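Hypothetical protein Atu2299 (Agrobacterium tumefaciens, PDB 2HLY) is of unknown function but belongs to a sequence family grouped with the papain-like (clan CA) peptidases, which hints at, without establishing, a related activity. Local coordinates at residues 44-50 with 169-175; 8-14 with 118-122; 16-21 with 37-42; 180-184 with 195-199. All blocks are in the same frame, centred on the assembly; numbering follows the deposited sequence. Where two conformers were deposited one is given.

Interaction 1: 44-50 with 169-175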
# COMPACT_ATOMS: atom_id res chain seq x y z
N PHE A 44 6.67 4.62 -6.15
CA PHE A 44 8.05 4.76 -6.63
C PHE A 44 8.46 3.54 -7.46
O PHE A 44 9.05 3.67 -8.54
CB PHE A 44 8.99 4.96 -5.45
CG PHE A 44 10.42 5.24 -5.86
CD1 PHE A 44 10.74 6.29 -6.72
CD2 PHE A 44 11.46 4.46 -5.34
CE1 PHE A 44 12.08 6.53 -7.09
CE2 PHE A 44 12.78 4.70 -5.70
CZ PHE A 44 13.09 5.73 -6.57
N ILE A 45 8.14 2.36 -6.95
CA ILE A 45 8.46 1.14 -7.66
C ILE A 45 7.72 1.11 -9.01
O ILE A 45 8.30 0.74 -10.05
CB ILE A 45 8.12 -0.10 -6.80
CG1 ILE A 45 9.11 -0.17 -5.63
CG2 ILE A 45 8.11 -1.37 -7.67
CD1 ILE A 45 8.73 -1.20 -4.51
N LEU A 46 6.45 1.52 -9.03
CA LEU A 46 5.72 1.56 -10.29
C LEU A 46 6.35 2.53 -11.29
O LEU A 46 6.47 2.21 -12.47
CB LEU A 46 4.26 1.91 -10.06
CG LEU A 46 3.45 0.85 -9.32
CD1 LEU A 46 2.06 1.41 -9.04
CD2 LEU A 46 3.37 -0.45 -10.13
N GLN A 47 6.71 3.71 -10.81
CA GLN A 47 7.38 4.70 -11.66
C GLN A 47 8.67 4.12 -12.25
O GLN A 47 8.92 4.23 -13.45
CB GLN A 47 7.71 5.93 -10.84
CG GLN A 47 6.50 6.77 -10.53
CD GLN A 47 6.76 7.75 -9.41
OE1 GLN A 47 7.92 8.04 -9.08
NE2 GLN A 47 5.70 8.27 -8.82
N GLN A 48 9.47 3.50 -11.40
CA GLN A 48 10.82 3.05 -11.78
C GLN A 48 10.84 1.79 -12.63
O GLN A 48 11.69 1.66 -13.52
CB GLN A 48 11.70 2.86 -10.53
CG GLN A 48 12.07 4.16 -9.83
CD GLN A 48 12.96 5.03 -10.69
OE1 GLN A 48 13.88 4.53 -11.34
NE2 GLN A 48 12.67 6.33 -10.73
N HIS A 49 9.93 0.86 -12.34
CA HIS A 49 9.90 -0.45 -13.03
C HIS A 49 8.85 -0.61 -14.13
O HIS A 49 9.02 -1.47 -15.01
CB HIS A 49 9.72 -1.57 -12.02
CG HIS A 49 10.93 -1.80 -11.17
ND1 HIS A 49 11.87 -2.76 -11.47
CD2 HIS A 49 11.35 -1.19 -10.05
CE1 HIS A 49 12.81 -2.75 -10.54
NE2 HIS A 49 12.52 -1.80 -9.67
N TYR A 50 7.77 0.17 -14.06
CA TYR A 50 6.65 0.04 -15.00
C TYR A 50 6.45 1.27 -15.87
O TYR A 50 5.66 1.25 -16.83
CB TYR A 50 5.34 -0.28 -14.24
CG TYR A 50 5.33 -1.65 -13.62
CD1 TYR A 50 4.68 -2.71 -14.25
CD2 TYR A 50 5.99 -1.90 -12.42
CE1 TYR A 50 4.68 -3.99 -13.71
CE2 TYR A 50 5.99 -3.16 -11.86
CZ TYR A 50 5.33 -4.21 -12.50
OH TYR A 50 5.35 -5.47 -11.94
N ALA A 169 14.07 -0.39 -1.68
CA ALA A 169 12.85 -1.02 -2.19
C ALA A 169 12.89 -1.18 -3.70
O ALA A 169 12.63 -2.26 -4.23
CB ALA A 169 11.62 -0.23 -1.77
N ALA A 170 13.21 -0.09 -4.41
CA ALA A 170 13.23 -0.13 -5.87
C ALA A 170 14.31 -1.06 -6.40
O ALA A 170 14.19 -1.65 -7.47
CB ALA A 170 13.39 1.26 -6.45
N ASN A 171 15.39 -1.19 -5.64
CA ASN A 171 16.49 -2.03 -6.08
C ASN A 171 16.35 -3.51 -5.70
O ASN A 171 16.94 -4.38 -6.37
CB ASN A 171 17.80 -1.40 -5.63
CG ASN A 171 18.20 -0.27 -6.54
OD1 ASN A 171 18.53 -0.49 -7.70
ND2 ASN A 171 18.15 0.95 -6.05
N TRP A 172 15.55 -3.79 -4.68
CA TRP A 172 15.24 -5.15 -4.24
C TRP A 172 14.21 -5.80 -5.18
O TRP A 172 14.37 -6.96 -5.60
CB TRP A 172 14.66 -5.13 -2.83
CG TRP A 172 14.85 -6.40 -2.03
CD1 TRP A 172 15.19 -7.65 -2.49
CD2 TRP A 172 14.68 -6.52 -0.62
NE1 TRP A 172 15.29 -8.54 -1.42
CE2 TRP A 172 14.95 -7.87 -0.27
CE3 TRP A 172 14.33 -5.61 0.40
CZ2 TRP A 172 14.90 -8.33 1.06
CZ3 TRP A 172 14.27 -6.06 1.71
CH2 TRP A 172 14.55 -7.42 2.03
N PHE A 173 13.15 -5.05 -5.49
CA PHE A 173 12.09 -5.56 -6.35
C PHE A 173 12.60 -5.94 -7.74
O PHE A 173 13.33 -5.17 -8.35
CB PHE A 173 10.96 -4.53 -6.49
CG PHE A 173 9.93 -4.92 -7.52
CD1 PHE A 173 8.97 -5.88 -7.21
CD2 PHE A 173 9.96 -4.38 -8.80
CE1 PHE A 173 8.03 -6.26 -8.16
CE2 PHE A 173 9.04 -4.76 -9.76
CZ PHE A 173 8.06 -5.71 -9.44
N ARG A 174 12.19 -7.12 -8.22
CA ARG A 174 12.41 -7.56 -9.60
C ARG A 174 11.10 -8.18 -10.07
O ARG A 174 10.40 -8.82 -9.27
CB ARG A 174 13.51 -8.63 -9.69
CG ARG A 174 14.88 -8.14 -9.28
CD ARG A 174 15.90 -9.25 -9.18
NE ARG A 174 17.10 -8.69 -8.57
CZ ARG A 174 18.19 -8.30 -9.23
NH1 ARG A 174 19.21 -7.77 -8.56
NH2 ARG A 174 18.27 -8.45 -10.55
N LYS A 175 10.76 -7.99 -11.34
CA LYS A 175 9.55 -8.64 -11.86
C LYS A 175 9.76 -10.15 -11.93
O LYS A 175 10.85 -10.63 -12.22
CB LYS A 175 9.17 -8.10 -13.24
CG LYS A 175 8.77 -6.64 -13.23
CD LYS A 175 8.47 -6.14 -14.62
CE LYS A 175 8.34 -4.63 -14.65
NZ LYS A 175 8.00 -4.17 -16.01

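Interaction 2: 8-14 with 118-122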
# COMPACT_ATOMS: atom_id res chain seq x y z
N ILE A 8 -0.17 -4.43 -12.97
CA ILE A 8 0.85 -5.32 -12.46
C ILE A 8 0.28 -6.70 -12.21
O ILE A 8 -0.86 -6.85 -11.75
CB ILE A 8 1.55 -4.78 -11.20
CG1 ILE A 8 0.57 -4.56 -10.08
CG2 ILE A 8 2.23 -3.43 -11.50
CD1 ILE A 8 1.27 -4.20 -8.72
N LYS A 9 1.07 -7.72 -12.58
CA LYS A 9 0.67 -9.10 -12.31
C LYS A 9 0.46 -9.31 -10.80
O LYS A 9 1.17 -8.71 -9.99
CB LYS A 9 1.72 -10.08 -12.83
CG LYS A 9 1.82 -10.18 -14.32
CD LYS A 9 2.77 -11.29 -14.66
CE LYS A 9 3.27 -11.21 -16.08
NZ LYS A 9 4.45 -12.12 -16.18
N GLN A 10 -0.48 -10.18 -10.45
CA GLN A 10 -0.75 -10.47 -9.03
C GLN A 10 0.53 -10.86 -8.29
O GLN A 10 0.81 -10.38 -7.19
CB GLN A 10 -1.83 -11.55 -8.88
CG GLN A 10 -2.08 -11.91 -7.43
CD GLN A 10 -3.20 -12.91 -7.23
OE1 GLN A 10 -4.36 -12.63 -7.56
NE2 GLN A 10 -2.87 -14.06 -6.68
N THR A 11 1.32 -11.73 -8.91
CA THR A 11 2.50 -12.21 -8.22
C THR A 11 3.48 -11.07 -7.94
O THR A 11 4.14 -11.05 -6.90
CB THR A 11 3.16 -13.39 -8.97
OG1 THR A 11 4.06 -14.07 -8.08
CG2 THR A 11 3.86 -12.93 -10.25
N ASP A 12 3.55 -10.11 -8.86
CA ASP A 12 4.45 -8.96 -8.73
C ASP A 12 3.91 -7.95 -7.70
O ASP A 12 4.67 -7.31 -6.96
CB ASP A 12 4.70 -8.33 -10.10
CG ASP A 12 5.54 -9.23 -11.00
OD1 ASP A 12 6.45 -9.91 -10.46
OD2 ASP A 12 5.30 -9.27 -12.23
N TYR A 13 2.60 -7.81 -7.66
CA TYR A 13 1.97 -7.03 -6.60
C TYR A 13 2.40 -7.58 -5.24
O TYR A 13 2.76 -6.82 -4.34
CB TYR A 13 0.46 -7.09 -6.75
CG TYR A 13 -0.32 -6.55 -5.56
CD1 TYR A 13 -0.85 -5.25 -5.56
CD2 TYR A 13 -0.57 -7.35 -4.45
CE1 TYR A 13 -1.59 -4.76 -4.47
CE2 TYR A 13 -1.30 -6.88 -3.36
CZ TYR A 13 -1.82 -5.60 -3.39
OH TYR A 13 -2.57 -5.18 -2.31
N PHE A 14 2.33 -8.90 -5.07
CA PHE A 14 2.76 -9.49 -3.81
C PHE A 14 4.25 -9.28 -3.54
O PHE A 14 4.64 -9.07 -2.41
CB PHE A 14 2.36 -10.96 -3.73
CG PHE A 14 0.88 -11.19 -3.53
CD1 PHE A 14 0.16 -10.43 -2.60
CD2 PHE A 14 0.21 -12.17 -4.27
CE1 PHE A 14 -1.21 -10.67 -2.40
CE2 PHE A 14 -1.16 -12.40 -4.07
CZ PHE A 14 -1.86 -11.64 -3.14
N LYS A 118 -5.45 -10.35 0.74
CA LYS A 118 -5.57 -10.50 -0.71
C LYS A 118 -5.08 -9.23 -1.43
O LYS A 118 -4.95 -8.18 -0.82
CB LYS A 118 -7.01 -10.79 -1.15
CG LYS A 118 -7.67 -12.02 -0.53
CD LYS A 118 -9.05 -12.24 -1.14
CE LYS A 118 -9.82 -13.33 -0.43
NZ LYS A 118 -11.07 -13.67 -1.17
N MET A 119 -4.82 -9.35 -2.73
CA MET A 119 -4.45 -8.19 -3.53
C MET A 119 -5.62 -7.21 -3.69
O MET A 119 -6.74 -7.65 -3.95
CB MET A 119 -4.01 -8.64 -4.92
CG MET A 119 -3.81 -7.48 -5.88
SD MET A 119 -3.09 -7.89 -7.47
CE MET A 119 -4.47 -8.68 -8.28
N PHE A 120 -5.34 -5.90 -3.60
CA PHE A 120 -6.29 -4.89 -4.08
C PHE A 120 -5.70 -4.09 -5.25
O PHE A 120 -4.80 -3.28 -5.08
CB PHE A 120 -6.77 -3.92 -2.99
CG PHE A 120 -7.87 -3.05 -3.48
CD1 PHE A 120 -9.20 -3.49 -3.41
CD2 PHE A 120 -7.59 -1.84 -4.13
CE1 PHE A 120 -10.25 -2.71 -3.93
CE2 PHE A 120 -8.62 -1.07 -4.68
CZ PHE A 120 -9.95 -1.50 -4.56
N GLN A 121 -6.24 -4.35 -6.44
CA GLN A 121 -5.84 -3.64 -7.66
C GLN A 121 -7.09 -3.65 -8.56
O GLN A 121 -7.48 -4.71 -9.07
CB GLN A 121 -4.67 -4.36 -8.34
CG GLN A 121 -4.26 -3.67 -9.65
CD GLN A 121 -3.17 -4.38 -10.45
OE1 GLN A 121 -2.76 -3.86 -11.49
NE2 GLN A 121 -2.69 -5.53 -9.97
N ARG A 122 -7.71 -2.48 -8.71
CA ARG A 122 -8.99 -2.39 -9.44
C ARG A 122 -9.04 -1.07 -10.23
O ARG A 122 -8.40 -0.10 -9.83
CB ARG A 122 -10.18 -2.45 -8.48
CG ARG A 122 -10.28 -3.72 -7.61
CD ARG A 122 -11.69 -3.91 -7.02
NE ARG A 122 -12.64 -4.10 -8.12
CZ ARG A 122 -13.86 -3.56 -8.18
NH1 ARG A 122 -14.35 -2.80 -7.20
NH2 ARG A 122 -14.61 -3.77 -9.26

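Interaction 3: 16-21 with 37-42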
# COMPACT_ATOMS: atom_id res chain seq x y z
N ILE A 16 5.93 -6.70 -4.36
CA ILE A 16 6.04 -5.30 -3.91
C ILE A 16 5.61 -5.17 -2.45
O ILE A 16 6.31 -4.58 -1.63
CB ILE A 16 5.23 -4.34 -4.83
CG1 ILE A 16 5.87 -4.31 -6.23
CG2 ILE A 16 5.18 -2.93 -4.23
CD1 ILE A 16 5.01 -3.63 -7.31
N TYR A 17 4.46 -5.75 -2.13
CA TYR A 17 4.01 -5.77 -0.74
C TYR A 17 5.10 -6.38 0.15
O TYR A 17 5.46 -5.80 1.18
CB TYR A 17 2.67 -6.52 -0.56
CG TYR A 17 2.45 -6.89 0.90
CD1 TYR A 17 1.92 -5.95 1.80
CD2 TYR A 17 2.83 -8.14 1.39
CE1 TYR A 17 1.76 -6.27 3.15
CE2 TYR A 17 2.67 -8.47 2.74
CZ TYR A 17 2.14 -7.53 3.61
OH TYR A 17 1.99 -7.84 4.96
N ARG A 18 5.64 -7.53 -0.26
CA ARG A 18 6.63 -8.22 0.58
C ARG A 18 7.88 -7.36 0.82
O ARG A 18 8.35 -7.27 1.96
CB ARG A 18 7.00 -9.57 -0.02
CG ARG A 18 7.69 -10.49 0.98
CD ARG A 18 8.08 -11.82 0.34
NE ARG A 18 6.94 -12.58 -0.19
CZ ARG A 18 6.14 -13.37 0.53
NH1 ARG A 18 6.33 -13.51 1.84
NH2 ARG A 18 5.14 -14.01 -0.07
N VAL A 19 8.37 -6.71 -0.23
CA VAL A 19 9.54 -5.84 -0.13
C VAL A 19 9.30 -4.71 0.87
O VAL A 19 10.10 -4.48 1.78
CB VAL A 19 9.96 -5.29 -1.50
CG1 VAL A 19 10.95 -4.12 -1.36
CG2 VAL A 19 10.55 -6.42 -2.34
N ILE A 20 8.18 -4.00 0.70
CA ILE A 20 7.91 -2.85 1.54
C ILE A 20 7.68 -3.30 2.98
O ILE A 20 8.20 -2.68 3.93
CB ILE A 20 6.69 -2.05 1.01
CG1 ILE A 20 6.95 -1.59 -0.43
CG2 ILE A 20 6.38 -0.88 1.97
CD1 ILE A 20 5.72 -1.01 -1.13
N ASN A 21 6.92 -4.38 3.15
CA ASN A 21 6.66 -4.91 4.49
C ASN A 21 7.95 -5.27 5.20
O ASN A 21 8.13 -5.02 6.39
CB ASN A 21 5.78 -6.14 4.40
CG ASN A 21 5.26 -6.56 5.75
OD1 ASN A 21 4.68 -5.74 6.48
ND2 ASN A 21 5.49 -7.82 6.11
N TYR A 37 3.83 4.59 3.73
CA TYR A 37 4.97 3.89 3.15
C TYR A 37 4.55 2.97 2.01
O TYR A 37 5.20 2.94 0.97
CB TYR A 37 5.70 3.06 4.20
CG TYR A 37 6.59 3.88 5.11
CD1 TYR A 37 7.88 4.22 4.73
CD2 TYR A 37 6.14 4.31 6.36
CE1 TYR A 37 8.71 4.95 5.56
CE2 TYR A 37 6.96 5.05 7.20
CZ TYR A 37 8.24 5.37 6.79
OH TYR A 37 9.09 6.11 7.62
N PHE A 38 3.49 2.19 2.21
CA PHE A 38 3.04 1.31 1.13
C PHE A 38 2.70 2.10 -0.11
O PHE A 38 3.05 1.69 -1.21
CB PHE A 38 1.84 0.45 1.58
CG PHE A 38 2.23 -0.74 2.41
CD1 PHE A 38 2.91 -1.80 1.84
CD2 PHE A 38 1.94 -0.78 3.77
CE1 PHE A 38 3.30 -2.90 2.61
CE2 PHE A 38 2.31 -1.88 4.55
CZ PHE A 38 3.00 -2.94 3.97
N SER A 39 2.08 3.26 0.05
CA SER A 39 1.63 4.02 -1.11
C SER A 39 2.73 4.79 -1.81
O SER A 39 2.79 4.82 -3.05
CB SER A 39 0.49 4.94 -0.72
OG SER A 39 -0.60 4.15 -0.31
N THR A 40 3.61 5.42 -1.04
CA THR A 40 4.74 6.14 -1.66
C THR A 40 5.81 5.19 -2.22
O THR A 40 6.30 5.40 -3.35
CB THR A 40 5.38 7.17 -0.74
OG1 THR A 40 5.85 6.52 0.44
CG2 THR A 40 4.36 8.26 -0.36
N PHE A 41 6.18 4.15 -1.46
CA PHE A 41 7.17 3.19 -1.98
C PHE A 41 6.60 2.40 -3.17
O PHE A 41 7.31 2.12 -4.15
CB PHE A 41 7.63 2.22 -0.89
CG PHE A 41 8.57 2.82 0.13
CD1 PHE A 41 8.52 4.17 0.48
CD2 PHE A 41 9.52 2.01 0.75
CE1 PHE A 41 9.41 4.70 1.44
CE2 PHE A 41 10.39 2.53 1.70
CZ PHE A 41 10.32 3.88 2.05
N GLY A 42 5.32 2.01 -3.08
CA GLY A 42 4.64 1.35 -4.21
C GLY A 42 4.64 2.21 -5.46
O GLY A 42 5.01 1.76 -6.55

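Interaction 4: 180-184 with 195-199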
# COMPACT_ATOMS: atom_id res chain seq x y z
N MET A 180 14.93 -12.80 -6.69
CA MET A 180 15.21 -11.70 -5.75
C MET A 180 16.08 -12.15 -4.57
O MET A 180 16.00 -13.30 -4.15
CB MET A 180 13.91 -11.09 -5.21
CG MET A 180 13.21 -10.18 -6.20
SD MET A 180 11.50 -9.80 -5.75
CE MET A 180 11.70 -8.98 -4.16
N ALA A 181 16.89 -11.24 -4.04
CA ALA A 181 17.67 -11.55 -2.84
C ALA A 181 16.76 -11.92 -1.67
O ALA A 181 15.76 -11.26 -1.42
CB ALA A 181 18.55 -10.36 -2.44
N ALA A 182 17.11 -12.99 -0.96
CA ALA A 182 16.37 -13.43 0.22
C ALA A 182 16.52 -12.45 1.37
O ALA A 182 15.66 -12.35 2.25
CB ALA A 182 16.83 -14.81 0.65
N SER A 183 17.65 -11.74 1.38
CA SER A 183 17.91 -10.71 2.38
C SER A 183 18.88 -9.72 1.78
O SER A 183 19.59 -10.04 0.83
CB SER A 183 18.48 -11.31 3.67
OG SER A 183 19.80 -11.79 3.47
N LEU A 184 18.89 -8.51 2.33
CA LEU A 184 19.80 -7.47 1.87
C LEU A 184 20.56 -6.86 3.02
O LEU A 184 20.05 -6.77 4.14
CB LEU A 184 19.03 -6.35 1.17
CG LEU A 184 18.59 -6.58 -0.27
CD1 LEU A 184 18.02 -5.30 -0.82
CD2 LEU A 184 19.76 -7.05 -1.14
N THR A 195 21.18 -6.53 8.30
CA THR A 195 20.59 -7.48 7.35
C THR A 195 19.07 -7.40 7.46
O THR A 195 18.51 -7.48 8.55
CB THR A 195 21.08 -8.93 7.58
OG1 THR A 195 22.50 -8.97 7.40
CG2 THR A 195 20.43 -9.89 6.58
N VAL A 196 18.41 -7.22 6.32
CA VAL A 196 16.95 -7.17 6.29
C VAL A 196 16.45 -8.37 5.46
O VAL A 196 16.71 -8.44 4.27
CB VAL A 196 16.44 -5.83 5.72
CG1 VAL A 196 14.92 -5.76 5.79
CG2 VAL A 196 17.03 -4.64 6.48
N PRO A 197 15.77 -9.34 6.11
CA PRO A 197 15.24 -10.47 5.36
C PRO A 197 13.86 -10.20 4.79
O PRO A 197 13.11 -9.40 5.33
CB PRO A 197 15.10 -11.55 6.44
CG PRO A 197 14.79 -10.79 7.67
CD PRO A 197 15.47 -9.44 7.55
N LEU A 198 13.52 -10.89 3.70
CA LEU A 198 12.14 -10.85 3.24
C LEU A 198 11.25 -11.52 4.27
O LEU A 198 11.60 -12.58 4.80
CB LEU A 198 12.01 -11.57 1.90
CG LEU A 198 12.51 -10.86 0.64
CD1 LEU A 198 12.56 -11.83 -0.55
CD2 LEU A 198 11.67 -9.62 0.30
N THR A 199 10.11 -10.91 4.58
CA THR A 199 9.14 -11.53 5.49
C THR A 199 8.51 -12.76 4.81
O THR A 199 8.61 -12.93 3.59
CB THR A 199 8.06 -10.52 5.97
OG1 THR A 199 7.40 -9.95 4.84
CG2 THR A 199 8.71 -9.40 6.80
O HOH W 1 13.85 -14.21 3.63

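Interaction 1: 44-50 with 169-175
The imidazole of His49 carries the edge of Phe173 on one face, with CD2 of Phe173 over the ring centre and the two planes perpendicular, a T-shaped pair with centroids 4.8 Å apart. The Phe173 ring in turn receives Ile45 CG2 over a face, a CH-pi contact 4.1 Å from the centroid, while the hydroxyl of Tyr50 sits at its edge. Over a face of Tyr50 runs the end of Lys175: CE lies 3.8 Å from the ring centroid and NZ 4.2 Å, a combined CH-pi and cation-pi contact. The arrangement joins the C-terminal turns of helix 31-50 to the end of helix 160-172, where Phe173 is the first residue to leave helical geometry. There the carbonyl of Ala170 accepts a bond from His49 NE2 at 2.8 Å, in the imidazole plane and on a carbonyl lone pair, which fixes the ring's rotation. With CG anti to the backbone N (chi1 172°), Phe173 reaches back to the histidine. Lys175, extended beyond CG, donates a hydrogen bond from NZ to His49 O at 3.1 Å, NZ standing 35° from the carbonyl plane. Farther up the helices, Phe44 CE2 touches Ala170 CB at 3.6 Å, and Ile45 CD1 reaches Ala169 CB.

Interaction 2: 8-14 with 118-122
Gln121 and Ile8 meet through a two-point amide contact: the side chain of Gln121 accepts from Ile8 N at OE1 (3.0 Å) and donates through NE2 to Ile8 O (2.9 Å). Both bonds are nearly straight. The first uses a lone pair in the plane of the Gln121 carbonyl; in the second the acceptor lies in the amide plane, although NE2 is tilted 20° from the plane of the Ile8 carbonyl. Together they fix the rotation of the Gln121 amide and satisfy both backbone polar groups of Ile8, and NE2 has a further, weak bond to Met119 SD at 3.5 Å. The extended glutamine, with CG anti to the backbone N (chi1 178°), reaches from strand 120-123 to the backbone of Ile8. This contact sets the start of helix 10-24, with Lys9 at its N-cap position, against strand 120-123, an outermost strand of the four-stranded antiparallel sheet. Tyr13 OH accepts from Phe120 N at 3.1 Å in an almost linear bond and is also hydrogen-bonded to Asp100 O on the adjoining strand, so one hydroxyl serves two backbone groups of the sheet. Met119 lies across the tyrosine ring: CG stands over its centre, 3.4 Å from the centroid, and SD follows over the same ring at 4.0 Å, a Met-aromatic contact. The methionine side chain then bends at chi3 (75°), and Met119 CE rests against Gln10 CB at 3.9 Å. Phe14 CZ meets Met119 CB at 4.1 Å, and its ring edge faces the carbonyl carbon of Lys118.

Interaction 3: 16-21 with 37-42
Ile20 and Tyr17 meet Phe38 in a buried, apolar helix-helix contact between helix 10-24 and helix 31-50, which follow each other in the chain and meet near the centre of the molecule. The local axes approach to 10.1 Å, and their N-to-C directions differ by 116°. Ile20 packs against Phe38, Phe41 and Gly42 of the partner helix. Its CG2 branch, anti to the backbone N, touches Phe38 CD1 at 3.6 Å, while the other branch sends CD1 to Phe41 CB at 3.8 Å and to Gly42 N at 3.6 Å. The isoleucine tip thus lies directly against the backbone at Gly42, and Ile16 CG2 comes to 4.3 Å from Gly42 CA. Beyond the CG2 branch, Phe38 also meets Tyr17: the two rings lie almost parallel, planes 7° apart, but are slid so far that they barely overlap. Their centroids stand 5.5 Å apart, and Tyr17 CD1 meets Phe38 CE1 at 3.4 Å. Asn21 runs alongside Phe38, pointing the same way, with its amide 16° from the ring plane; its ND2 is hydrogen-bonded to Thr199 OG1, outside the pair. Helix 160-172 packs against Tyr37 and Phe41. Carbon-to-carbon contacts dominate between the two helices, so their relative position depends on the fit of branched and aromatic side chains rather than on directional polar bonds.

Interaction 4: 180-184 with 195-199
Leu184 and Val196 form the hydrogen-bonded pair of an antiparallel beta hairpin made by strands 183-187 and 193-197, and this backbone core is the tight part of the contact. Val196 N donates to Leu184 O at 2.8 Å, nearly along the C=O axis, and Leu184 N returns a bond to Val196 O at 2.9 Å. The neighbouring Ser183 and Pro197 are a non-hydrogen-bonded pair whose CA atoms are 4.0 Å apart; proline, lacking an N-H, fits a position where none is used across the strands. CA-H...O contacts supplement the pairing, with Thr195 CA 3.3 Å from Leu184 O. Beyond the last pair the chains stay joined by Leu198 N, which donates to Ala182 O in an almost straight bond of 3.0 Å. The Leu198 side chain turns inward, its CG anti to the carbonyl carbon (chi1 -76°), and lays CD1 on Ala181 O. Leu184 and Val196 share one face of the hairpin; Leu184 packs on Val168 and Trp172 of helix 160-172, and Leu198 also meets Trp172. The opposite face, bearing Ser183 and Pro197, is looser: Ser183 OG approaches only a methyl across the strands, Thr195 CG2 at 3.7 Å, and both Thr195 and Pro197 are exposed. An ordered water sits where the strand pairing ends: it donates to Ala182 O at 2.9 Å and to Leu198 O at 3.0 Å, so Ala182 O accepts from both the water and Leu198 N.

How the interactions relate
Every pair of contacts touches except interactions 2 and 4, whose nearest atoms are about 7 Å apart. Interactions 2 and 3 both use helix 10-24 and touch through Ile8 CD1 and Ile16 CD1, 4.0 Å apart, while interactions 1 and 3 share helix 31-50, with centres about 10 Å apart. Phe173 CE1 of interaction 1 rests on Ile16 CG1 at 3.5 Å, and Tyr50 CE1 meets Ile8 CG2 of interaction 2 at 3.3 Å. The residues flanking the hairpin of interaction 4 are tied to two helices: Trp172 NE1 of helix 160-172 probably bonds to Ala181 O (2.8 Å), and Arg18 NH1 of helix 10-24 to Thr199 O (2.9 Å).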